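Local coordinates for bowman-Birk type bran trypsin inhibitor (Oryza sativa, PDB 2QN5), which probably inhibits serine endopeptidases and is captured here, as two tandem Bowman-Birk repeats, bound to bovine trypsin, at residues P18-R24 and I57-P63; F66-W72 and D120-P126. The contacts are given in a common frame with arbitrary orientation. Residue numbers count along the deposited sequence, not the author numbering.

In the fold
Contact 1 lies in the first Bowman-Birk repeat and contact 2 where the two repeats meet, their centres about 21 Å apart and in series along the chain. In contact 1 the reactive-site loop, whose probable reactive bond for trypsin is Lys17-Pro18, returns along strand 22-25 and packs on strand 54-59, an outer strand of the three-stranded antiparallel sheet; cationic trypsin reaches several of these residues. After two further residues beyond Pro63 the chain enters 66-72, passing from the first repeat into the second, and meets 120-126. There, trypsin touches neither segment, although the Pro126 side chain is about 9 Å from that of Lys83, in the probable second reactive site.

Contact 1 (P18-R24 and I57-P63); sequences PDPPQWR and IYWGADP
Strands 22-24 and 57-59 run antiparallel, their axes 4.6 Å apart at 149°. Ile57 starts the second segment: its CG2 lies 3.0 Å from Trp23 O, and its CD1 3.3 Å from Arg24 NH2; the Arg24 guanidinium is hydrogen-bonded through NH1 to a polar side chain of the trypsin chain. Tyr58 and Trp23 form the hydrogen-bonded pair (CA-CA 5.4 Å), with Trp23 N to Tyr58 O at 2.7 Å and Tyr58 N to Trp23 O at 2.9 Å. Trp59 faces Gln22 in a non-hydrogen-bonded pair, CA-CA 4.1 Å. With chi1 t, its indole is covered by Gln22, whose CG sits 3.9 Å from the five-membered ring centroid in a CH-pi contact. Pro18 CB touches Trp59 CZ2 at 3.6 Å, and Pro20, after a cis peptide bond, brings CG to 3.5 Å from Trp59 CD1. Extended Gly60 gives a weak bond from N to Pro21 O (3.1 Å) and accepts Trp23 NE1 on its O (2.7 Å). Beyond it the chain turns at Ala61, and Pro63 CB lies over one face of the Trp23 five-membered ring, 3.6 Å from its centroid (CH-pi). Arg13 adds a cation-pi contact to Trp23. Thus the cis-proline-containing reactive-site loop of a Bowman-Birk inhibitor leads back into the middle strand of its three-stranded antiparallel sheet and packs on outer strand 54-59.

Contact 2 (F66-W72 and D120-P126); sequences FCTPRPW and DRFTGHP
The junction between the two Bowman-Birk repeats is packed here from two irregular segments, without a strand pairing. Their nearest CA atoms, in Pro71 and Asp120, are 6.0 Å apart. Phe66 (chi1 m) places CZ 3.6 Å from His125 O. Arg70, with chi1 m and chi2 and chi3 both t, extends its guanidinium under the turn of 120-126: NH1 is 2.8 Å from His125 ND1, NH2 is 3.4 Å from Phe122 CE2, and His125 O lies over one face. The other ring nitrogen of His125, NE2, is hydrogen-bonded to Asn10 of the first repeat. Phe122 (chi1 t) meets Pro71, CD2 to CD 3.2 Å, and Trp72, CD2 to CH2 4.0 Å; its ring and the Trp72 six-membered ring are nearly parallel (26°) but slid apart, centroids 5.7 Å. Gly124, at phi 97° and psi 147°, leaves room for Arg70 NH2, 3.8 Å from its C. In this double-repeat Bowman-Birk inhibitor, linker 66-72 thus packs on a second-repeat loop, while its Cys67 forms the disulfide to Cys7 of the first.

Contact 1 (P18-R24 and I57-P63)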
loop_
_atom_site.group_PDB
_atom_site.type_symbol
_atom_site.label_atom_id
_atom_site.label_comp_id
_atom_site.label_asym_id
_atom_site.label_seq_id
_atom_site.Cartn_x
_atom_site.Cartn_y
_atom_site.Cartn_z
ATOM N N PRO A 18 -1.377 0.844 1.257
ATOM C CA PRO A 18 -2.690 0.631 1.856
ATOM C C PRO A 18 -3.690 1.355 0.960
ATOM O O PRO A 18 -3.329 1.816 -0.128
ATOM C CB PRO A 18 -2.553 1.303 3.213
ATOM C CG PRO A 18 -1.652 2.456 2.901
ATOM C CD PRO A 18 -0.585 1.791 2.058
ATOM N N ASP A 19 -4.944 1.431 1.402
ATOM C CA ASP A 19 -5.975 2.155 0.665
ATOM C C ASP A 19 -6.807 2.901 1.683
ATOM O O ASP A 19 -7.484 2.273 2.490
ATOM C CB ASP A 19 -6.905 1.228 -0.099
ATOM C CG ASP A 19 -7.898 2.003 -0.961
ATOM O OD1 ASP A 19 -8.976 1.469 -1.313
ATOM O OD2 ASP A 19 -7.578 3.162 -1.295
ATOM N N PRO A 20 -6.792 4.245 1.656
ATOM C CA PRO A 20 -6.104 5.199 0.780
ATOM C C PRO A 20 -4.608 5.346 1.048
ATOM O O PRO A 20 -4.090 4.834 2.040
ATOM C CB PRO A 20 -6.835 6.491 1.071
ATOM C CG PRO A 20 -7.010 6.385 2.519
ATOM C CD PRO A 20 -7.554 4.986 2.671
ATOM N N PRO A 21 -3.898 6.062 0.166
ATOM C CA PRO A 21 -2.462 6.263 0.332
ATOM C C PRO A 21 -2.109 6.960 1.631
ATOM O O PRO A 21 -2.962 7.548 2.281
ATOM C CB PRO A 21 -2.090 7.092 -0.894
ATOM C CG PRO A 21 -3.023 6.586 -1.910
ATOM C CD PRO A 21 -4.330 6.537 -1.155
ATOM N N GLN A 22 -0.844 6.865 2.010
ATOM C CA GLN A 22 -0.352 7.499 3.217
ATOM C C GLN A 22 0.638 8.479 2.674
ATOM O O GLN A 22 1.540 8.095 1.935
ATOM C CB GLN A 22 0.354 6.489 4.116
ATOM C CG GLN A 22 -0.465 5.235 4.349
ATOM C CD GLN A 22 0.087 4.361 5.443
ATOM O OE1 GLN A 22 1.267 4.003 5.432
ATOM N NE2 GLN A 22 -0.768 4.004 6.398
ATOM N N TRP A 23 0.469 9.752 3.009
ATOM C CA TRP A 23 1.388 10.753 2.492
ATOM C C TRP A 23 2.111 11.576 3.562
ATOM O O TRP A 23 1.689 11.648 4.721
ATOM C CB TRP A 23 0.659 11.697 1.529
ATOM C CG TRP A 23 -0.598 11.155 0.925
ATOM C CD1 TRP A 23 -1.719 10.753 1.594
ATOM C CD2 TRP A 23 -0.917 11.077 -0.472
ATOM N NE1 TRP A 23 -2.722 10.445 0.702
ATOM C CE2 TRP A 23 -2.257 10.633 -0.572
ATOM C CE3 TRP A 23 -0.208 11.348 -1.648
ATOM C CZ2 TRP A 23 -2.901 10.455 -1.802
ATOM C CZ3 TRP A 23 -0.853 11.171 -2.874
ATOM C CH2 TRP A 23 -2.186 10.729 -2.938
ATOM N N ARG A 24 3.213 12.188 3.144
ATOM C CA ARG A 24 4.025 13.033 4.006
ATOM C C ARG A 24 4.126 14.420 3.357
ATOM O O ARG A 24 4.029 14.546 2.134
ATOM C CB ARG A 24 5.412 12.402 4.169
ATOM C CG ARG A 24 6.360 13.175 5.053
ATOM C CD ARG A 24 7.592 12.351 5.377
ATOM N NE ARG A 24 7.245 11.069 6.000
ATOM C CZ ARG A 24 8.094 10.322 6.707
ATOM N NH1 ARG A 24 9.344 10.735 6.893
ATOM N NH2 ARG A 24 7.700 9.156 7.209
ATOM N N ILE A 57 2.546 11.669 9.210
ATOM C CA ILE A 57 1.991 11.098 7.995
ATOM C C ILE A 57 0.486 11.086 8.037
ATOM O O ILE A 57 -0.110 10.564 8.983
ATOM C CB ILE A 57 2.452 9.652 7.752
ATOM C CG1 ILE A 57 3.976 9.589 7.685
ATOM C CG2 ILE A 57 1.865 9.151 6.434
ATOM C CD1 ILE A 57 4.530 8.177 7.609
ATOM N N TYR A 58 -0.115 11.683 7.009
ATOM C CA TYR A 58 -1.562 11.732 6.859
ATOM C C TYR A 58 -1.892 10.525 6.008
ATOM O O TYR A 58 -1.168 10.219 5.060
ATOM C CB TYR A 58 -1.989 12.986 6.115
ATOM C CG TYR A 58 -3.430 12.988 5.702
ATOM C CD1 TYR A 58 -4.445 13.063 6.642
ATOM C CD2 TYR A 58 -3.781 12.930 4.368
ATOM C CE1 TYR A 58 -5.781 13.083 6.254
ATOM C CE2 TYR A 58 -5.109 12.947 3.968
ATOM C CZ TYR A 58 -6.097 13.024 4.910
ATOM O OH TYR A 58 -7.403 13.023 4.507
ATOM N N TRP A 59 -2.977 9.843 6.354
ATOM C CA TRP A 59 -3.412 8.664 5.633
ATOM C C TRP A 59 -4.816 8.957 5.148
ATOM O O TRP A 59 -5.753 8.930 5.934
ATOM C CB TRP A 59 -3.418 7.485 6.588
ATOM C CG TRP A 59 -3.794 6.170 5.996
ATOM C CD1 TRP A 59 -4.343 5.932 4.765
ATOM C CD2 TRP A 59 -3.690 4.894 6.644
ATOM N NE1 TRP A 59 -4.589 4.582 4.611
ATOM C CE2 TRP A 59 -4.195 3.927 5.752
ATOM C CE3 TRP A 59 -3.217 4.477 7.896
ATOM C CZ2 TRP A 59 -4.240 2.570 6.077
ATOM C CZ3 TRP A 59 -3.263 3.137 8.211
ATOM C CH2 TRP A 59 -3.770 2.198 7.310
ATOM N N GLY A 60 -4.971 9.254 3.864
ATOM C CA GLY A 60 -6.293 9.547 3.361
ATOM C C GLY A 60 -6.346 9.713 1.863
ATOM O O GLY A 60 -5.317 9.765 1.191
ATOM N N ALA A 61 -7.565 9.797 1.342
ATOM C CA ALA A 61 -7.781 9.961 -0.081
ATOM C C ALA A 61 -7.110 11.213 -0.607
ATOM O O ALA A 61 -6.293 11.135 -1.508
ATOM C CB ALA A 61 -9.244 10.026 -0.364
ATOM N N ASP A 62 -7.457 12.362 -0.029
ATOM C CA ASP A 62 -6.927 13.656 -0.447
ATOM C C ASP A 62 -5.740 14.144 0.378
ATOM O O ASP A 62 -5.874 14.381 1.577
ATOM C CB ASP A 62 -8.053 14.693 -0.378
ATOM C CG ASP A 62 -7.634 16.070 -0.883
ATOM O OD1 ASP A 62 -8.532 16.919 -1.092
ATOM O OD2 ASP A 62 -6.418 16.307 -1.064
ATOM N N PRO A 63 -4.559 14.305 -0.255
ATOM C CA PRO A 63 -3.359 14.773 0.444
ATOM C C PRO A 63 -3.369 16.296 0.628
ATOM O O PRO A 63 -2.374 16.905 1.028
ATOM C CB PRO A 63 -2.231 14.297 -0.455
ATOM C CG PRO A 63 -2.821 14.442 -1.800
ATOM C CD PRO A 63 -4.220 13.881 -1.626
#

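Contact 2 (F66-W72 and D120-P126)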
loop_
_atom_site.group_PDB
_atom_site.type_symbol
_atom_site.label_atom_id
_atom_site.label_comp_id
_atom_site.label_asym_id
_atom_site.label_seq_id
_atom_site.Cartn_x
_atom_site.Cartn_y
_atom_site.Cartn_z
ATOM N N PHE A 66 -3.003 22.582 -2.858
ATOM C CA PHE A 66 -1.682 23.183 -2.869
ATOM C C PHE A 66 -1.738 24.512 -2.138
ATOM O O PHE A 66 -2.812 25.028 -1.833
ATOM C CB PHE A 66 -1.185 23.389 -4.297
ATOM C CG PHE A 66 -0.817 22.114 -4.995
ATOM C CD1 PHE A 66 -1.714 21.488 -5.849
ATOM C CD2 PHE A 66 0.422 21.521 -4.770
ATOM C CE1 PHE A 66 -1.383 20.278 -6.471
ATOM C CE2 PHE A 66 0.767 20.316 -5.383
ATOM C CZ PHE A 66 -0.135 19.690 -6.236
ATOM N N CYS A 67 -0.567 25.055 -1.840
ATOM C CA CYS A 67 -0.483 26.332 -1.148
ATOM C C CYS A 67 -0.475 27.470 -2.173
ATOM O O CYS A 67 -0.925 28.580 -1.890
ATOM C CB CYS A 67 0.788 26.376 -0.306
ATOM S SG CYS A 67 0.880 25.132 1.029
ATOM N N THR A 68 0.032 27.167 -3.364
ATOM C CA THR A 68 0.130 28.121 -4.462
ATOM C C THR A 68 -0.347 27.436 -5.740
ATOM O O THR A 68 0.274 26.482 -6.199
ATOM C CB THR A 68 1.589 28.570 -4.649
ATOM O OG1 THR A 68 2.460 27.453 -4.428
ATOM C CG2 THR A 68 1.940 29.694 -3.678
ATOM N N PRO A 69 -1.443 27.928 -6.348
ATOM C CA PRO A 69 -1.977 27.320 -7.577
ATOM C C PRO A 69 -0.995 27.035 -8.707
ATOM O O PRO A 69 0.142 27.508 -8.721
ATOM C CB PRO A 69 -3.100 28.277 -7.991
ATOM C CG PRO A 69 -2.687 29.574 -7.402
ATOM C CD PRO A 69 -2.137 29.190 -6.048
ATOM N N ARG A 70 -1.467 26.252 -9.665
ATOM C CA ARG A 70 -0.665 25.842 -10.798
ATOM C C ARG A 70 -1.363 26.106 -12.111
ATOM O O ARG A 70 -2.557 25.898 -12.239
ATOM C CB ARG A 70 -0.376 24.361 -10.668
ATOM C CG ARG A 70 0.401 24.043 -9.421
ATOM C CD ARG A 70 0.106 22.666 -8.888
ATOM N NE ARG A 70 0.933 22.388 -7.717
ATOM C CZ ARG A 70 2.260 22.306 -7.744
ATOM N NH1 ARG A 70 2.931 22.049 -6.631
ATOM N NH2 ARG A 70 2.913 22.472 -8.885
ATOM N N PRO A 71 -0.605 26.541 -13.118
ATOM C CA PRO A 71 -1.146 26.841 -14.443
ATOM C C PRO A 71 -2.283 25.898 -14.806
ATOM O O PRO A 71 -3.352 26.331 -15.238
ATOM C CB PRO A 71 0.066 26.658 -15.341
ATOM C CG PRO A 71 1.193 27.139 -14.468
ATOM C CD PRO A 71 0.870 26.486 -13.149
ATOM N N TRP A 72 -2.033 24.605 -14.610
ATOM C CA TRP A 72 -2.994 23.536 -14.896
ATOM C C TRP A 72 -4.282 23.871 -14.157
ATOM O O TRP A 72 -5.305 23.193 -14.287
ATOM C CB TRP A 72 -2.410 22.187 -14.418
ATOM C CG TRP A 72 -0.926 22.099 -14.689
ATOM C CD1 TRP A 72 -0.317 22.219 -15.904
ATOM C CD2 TRP A 72 0.133 22.047 -13.718
ATOM N NE1 TRP A 72 1.048 22.261 -15.756
ATOM C CE2 TRP A 72 1.355 22.159 -14.425
ATOM C CE3 TRP A 72 0.170 21.922 -12.329
ATOM C CZ2 TRP A 72 2.603 22.153 -13.786
ATOM C CZ3 TRP A 72 1.416 21.915 -11.691
ATOM C CH2 TRP A 72 2.615 22.032 -12.426
ATOM N N ASP A 120 2.162 25.831 -19.717
ATOM C CA ASP A 120 2.933 26.775 -18.903
ATOM C C ASP A 120 4.342 26.290 -18.555
ATOM O O ASP A 120 4.571 25.103 -18.285
ATOM C CB ASP A 120 2.178 27.123 -17.620
ATOM C CG ASP A 120 1.275 28.324 -17.783
ATOM O OD1 ASP A 120 0.345 28.260 -18.605
ATOM O OD2 ASP A 120 1.500 29.335 -17.086
ATOM N N ARG A 121 5.283 27.227 -18.553
ATOM C CA ARG A 121 6.674 26.915 -18.269
ATOM C C ARG A 121 6.915 26.463 -16.831
ATOM O O ARG A 121 7.919 25.807 -16.538
ATOM C CB ARG A 121 7.548 28.132 -18.585
ATOM C CG ARG A 121 7.360 28.693 -19.991
ATOM C CD ARG A 121 7.580 27.630 -21.071
ATOM N NE ARG A 121 6.372 26.855 -21.364
ATOM C CZ ARG A 121 6.329 25.814 -22.193
ATOM N NH1 ARG A 121 5.185 25.180 -22.398
ATOM N NH2 ARG A 121 7.429 25.398 -22.811
ATOM N N PHE A 122 5.988 26.811 -15.941
ATOM C CA PHE A 122 6.102 26.449 -14.523
ATOM C C PHE A 122 6.264 24.936 -14.268
ATOM O O PHE A 122 5.647 24.096 -14.942
ATOM C CB PHE A 122 4.885 26.996 -13.742
ATOM C CG PHE A 122 4.839 26.559 -12.296
ATOM C CD1 PHE A 122 5.899 26.841 -11.430
ATOM C CD2 PHE A 122 3.745 25.852 -11.806
ATOM C CE1 PHE A 122 5.870 26.423 -10.095
ATOM C CE2 PHE A 122 3.704 25.429 -10.475
ATOM C CZ PHE A 122 4.769 25.715 -9.619
ATOM N N THR A 123 7.100 24.604 -13.282
ATOM C CA THR A 123 7.365 23.214 -12.922
ATOM C C THR A 123 6.625 22.802 -11.648
ATOM O O THR A 123 5.600 23.388 -11.288
ATOM C CB THR A 123 8.864 22.978 -12.678
ATOM O OG1 THR A 123 9.210 23.445 -11.367
ATOM C CG2 THR A 123 9.695 23.724 -13.715
ATOM N N GLY A 124 7.155 21.782 -10.977
ATOM C CA GLY A 124 6.547 21.301 -9.752
ATOM C C GLY A 124 5.630 20.099 -9.914
ATOM O O GLY A 124 4.952 19.934 -10.939
ATOM N N HIS A 125 5.625 19.265 -8.875
ATOM C CA HIS A 125 4.821 18.042 -8.772
ATOM C C HIS A 125 3.361 18.247 -9.166
ATOM O O HIS A 125 2.611 18.936 -8.479
ATOM C CB HIS A 125 4.890 17.560 -7.334
ATOM C CG HIS A 125 5.303 18.638 -6.386
ATOM N ND1 HIS A 125 4.742 19.896 -6.409
ATOM C CD2 HIS A 125 6.264 18.673 -5.433
ATOM C CE1 HIS A 125 5.339 20.661 -5.515
ATOM N NE2 HIS A 125 6.268 19.944 -4.909
ATOM N N PRO A 126 2.932 17.623 -10.267
ATOM C CA PRO A 126 1.547 17.777 -10.703
ATOM C C PRO A 126 0.572 17.255 -9.665
ATOM O O PRO A 126 0.861 16.310 -8.926
ATOM C CB PRO A 126 1.504 16.957 -11.979
ATOM C CG PRO A 126 2.422 15.828 -11.652
ATOM C CD PRO A 126 3.595 16.542 -11.013
#